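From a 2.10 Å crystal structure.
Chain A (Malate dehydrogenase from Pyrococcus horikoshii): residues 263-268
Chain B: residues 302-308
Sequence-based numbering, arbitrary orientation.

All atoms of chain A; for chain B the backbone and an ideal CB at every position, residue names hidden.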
# COMPACT_ATOMS: atom_id res chain seq x y z
N THR A 263 -1.64 4.28 19.32
CA THR A 263 -3.10 4.26 19.19
C THR A 263 -3.49 4.45 17.74
O THR A 263 -2.67 4.87 16.92
CB THR A 263 -3.77 5.37 20.06
OG1 THR A 263 -5.16 5.08 20.19
CG2 THR A 263 -3.61 6.74 19.43
N TRP A 264 -4.74 4.13 17.40
CA TRP A 264 -5.17 4.29 16.02
C TRP A 264 -5.91 5.62 15.81
O TRP A 264 -6.26 6.31 16.76
CB TRP A 264 -6.01 3.09 15.57
CG TRP A 264 -7.26 2.83 16.35
CD1 TRP A 264 -7.34 2.41 17.64
CD2 TRP A 264 -8.60 2.96 15.88
NE1 TRP A 264 -8.66 2.28 18.01
CE2 TRP A 264 -9.45 2.60 16.95
CE3 TRP A 264 -9.17 3.34 14.66
CZ2 TRP A 264 -10.85 2.62 16.83
CZ3 TRP A 264 -10.56 3.35 14.54
CH2 TRP A 264 -11.38 2.99 15.63
N SER A 265 -6.10 5.97 14.54
CA SER A 265 -6.72 7.22 14.13
C SER A 265 -7.83 7.81 14.99
O SER A 265 -7.78 8.98 15.37
CB SER A 265 -7.20 7.09 12.69
OG SER A 265 -6.09 6.85 11.85
N LYS A 266 -8.85 7.01 15.28
CA LYS A 266 -9.97 7.48 16.08
C LYS A 266 -9.54 8.21 17.35
O LYS A 266 -10.18 9.17 17.77
CB LYS A 266 -10.88 6.30 16.44
CG LYS A 266 -12.11 6.70 17.23
CD LYS A 266 -12.94 5.48 17.61
CE LYS A 266 -14.09 5.87 18.54
NZ LYS A 266 -14.87 4.67 18.96
N TYR A 267 -8.44 7.76 17.95
CA TYR A 267 -7.97 8.37 19.19
C TYR A 267 -6.80 9.35 19.08
O TYR A 267 -6.27 9.80 20.09
CB TYR A 267 -7.65 7.26 20.20
CG TYR A 267 -8.90 6.48 20.55
CD1 TYR A 267 -9.83 7.00 21.45
CD2 TYR A 267 -9.18 5.27 19.93
CE1 TYR A 267 -11.02 6.32 21.72
CE2 TYR A 267 -10.38 4.59 20.18
CZ TYR A 267 -11.29 5.12 21.08
OH TYR A 267 -12.47 4.46 21.32
N VAL A 268 -6.41 9.68 17.85
CA VAL A 268 -5.33 10.63 17.63
C VAL A 268 -5.92 12.03 17.86
O VAL A 268 -6.93 12.39 17.24
CB VAL A 268 -4.78 10.53 16.19
CG1 VAL A 268 -3.78 11.64 15.92
CG2 VAL A 268 -4.13 9.15 15.98
N UNK B 302 -10.22 -4.52 19.41
CA UNK B 302 -11.02 -3.43 19.94
C UNK B 302 -11.25 -2.40 18.84
O UNK B 302 -12.32 -1.79 18.75
CB UNK B 302 -10.34 -2.79 21.15
N UNK B 303 -10.23 -2.19 18.01
CA UNK B 303 -10.34 -1.25 16.90
C UNK B 303 -11.38 -1.77 15.91
O UNK B 303 -12.24 -1.03 15.44
CB UNK B 303 -8.99 -1.05 16.21
N UNK B 304 -11.28 -3.06 15.58
CA UNK B 304 -12.20 -3.69 14.65
C UNK B 304 -13.64 -3.59 15.16
O UNK B 304 -14.56 -3.24 14.41
CB UNK B 304 -11.81 -5.15 14.43
N UNK B 305 -13.84 -3.90 16.43
CA UNK B 305 -15.18 -3.85 17.02
C UNK B 305 -15.76 -2.43 16.97
O UNK B 305 -16.93 -2.24 16.65
CB UNK B 305 -15.14 -4.35 18.47
N UNK B 306 -14.93 -1.44 17.27
CA UNK B 306 -15.37 -0.06 17.25
C UNK B 306 -15.67 0.43 15.83
O UNK B 306 -16.55 1.26 15.63
CB UNK B 306 -14.31 0.83 17.90
N UNK B 307 -14.94 -0.09 14.85
CA UNK B 307 -15.18 0.32 13.47
C UNK B 307 -16.51 -0.28 13.00
O UNK B 307 -17.34 0.40 12.41
CB UNK B 307 -14.03 -0.12 12.56
N UNK B 308 -16.69 -1.57 13.27
CA UNK B 308 -17.91 -2.26 12.86
C UNK B 308 -19.13 -1.65 13.54
O UNK B 308 -20.18 -1.48 12.91
CB UNK B 308 -17.82 -3.75 13.18

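The chain B backbone is helical throughout, with phi between -71° and -60° and psi between -47° and -32°, and the amide nitrogens of 306, 307 and 308 donate to the carbonyl oxygens four residues earlier. Such a helix tolerates most residues other than proline and glycine, so the choice at each position rests on what chain A offers.

Position 302 points sideways, and its ideal CB has nothing of chain A within 5.5 Å. Many polar or flexible side chains would serve; the residue is Gln B302, which makes no contact with the chain A stretch.

Position 303 points toward chain A, its ideal CB 3.8 Å from CE2 of Trp A264. An indole face at this range favours an apolar chain that can lie against it, straight or branched: methionine, leucine or isoleucine. The residue is Met B303, present as selenomethionine. Its CG sits 3.5 Å from the centroid of the six-membered ring of Trp A264, 15° off the normal, a CH-pi contact over the face. With chi1 and chi2 both t, Met B303 SE stays by the indole, oblique and 4.2 Å from the centroid of the Trp A264 five-membered ring; chi3 (p) then carries the terminal CE away.

Position 304 points away and position 305 is out of reach, so chain A constrains neither. They are Ile B304 and Glu B305.

Position 306 is the most tightly specified. Its CB points toward chain A and lies 4.0 Å from Lys A266 NZ, 4.0 Å from Trp A264 CZ2 and 5.3 Å from Tyr A267 OH. An ammonium and a phenol hydroxyl call for an acceptor, preferably anionic; glutamate or aspartate would suit, glutamine less well. The residue is Glu B306. Its OE1 accepts from Lys A266 NZ at 2.6 Å, forming a salt bridge, and from Tyr A267 OH at 2.4 Å, a very short hydrogen bond. OE1 also lies at the edge of the Trp A264 ring, near its plane, 3.8 Å from CZ2. The other oxygen, OE2, accepts at 2.9 Å from a water that in turn accepts from Trp A264 NE1 at 2.8 Å.

Position 307 points sideways, its ideal CB 5.1 Å from Trp A264 CH2. A branched or extended apolar chain could close that gap: isoleucine, leucine, perhaps methionine. The residue is Ile B307, whose CG1 comes to 3.9 Å from Trp A264 CZ3, approaching the ring obliquely.

Position 308 is out of reach, leaving its choice open; Lys B308 uses its NZ elsewhere in the structure.

Chain B, residues 302-308: QMIEEIK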
# COMPACT_ATOMS: atom_id res chain seq x y z
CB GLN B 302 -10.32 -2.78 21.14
CG GLN B 302 -10.05 -3.76 22.28
CD GLN B 302 -9.78 -3.07 23.61
OE1 GLN B 302 -9.05 -2.08 23.68
NE2 GLN B 302 -10.36 -3.60 24.68
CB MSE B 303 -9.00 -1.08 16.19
CG MSE B 303 -9.08 -0.28 14.90
SE MSE B 303 -7.38 -0.14 13.94
CE MSE B 303 -7.44 -1.82 12.96
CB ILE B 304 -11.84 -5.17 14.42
CG1 ILE B 304 -10.46 -5.27 13.74
CG2 ILE B 304 -12.91 -5.85 13.57
CD1 ILE B 304 -9.91 -6.67 13.69
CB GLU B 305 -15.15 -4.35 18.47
CG GLU B 305 -16.53 -4.41 19.10
CD GLU B 305 -17.52 -5.19 18.25
OE1 GLU B 305 -17.33 -6.41 18.09
OE2 GLU B 305 -18.49 -4.58 17.75
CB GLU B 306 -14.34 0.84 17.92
CG GLU B 306 -14.30 0.64 19.43
CD GLU B 306 -13.29 1.54 20.10
OE1 GLU B 306 -13.29 2.75 19.80
OE2 GLU B 306 -12.51 1.03 20.94
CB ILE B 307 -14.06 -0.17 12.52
CG1 ILE B 307 -12.74 0.54 12.84
CG2 ILE B 307 -14.46 0.08 11.07
CD1 ILE B 307 -11.59 0.12 11.94
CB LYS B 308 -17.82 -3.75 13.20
CG LYS B 308 -16.75 -4.49 12.42
CD LYS B 308 -16.59 -5.94 12.87
CE LYS B 308 -17.83 -6.76 12.57
NZ LYS B 308 -18.15 -6.81 11.11
O HOH W 1 -9.70 1.14 20.40
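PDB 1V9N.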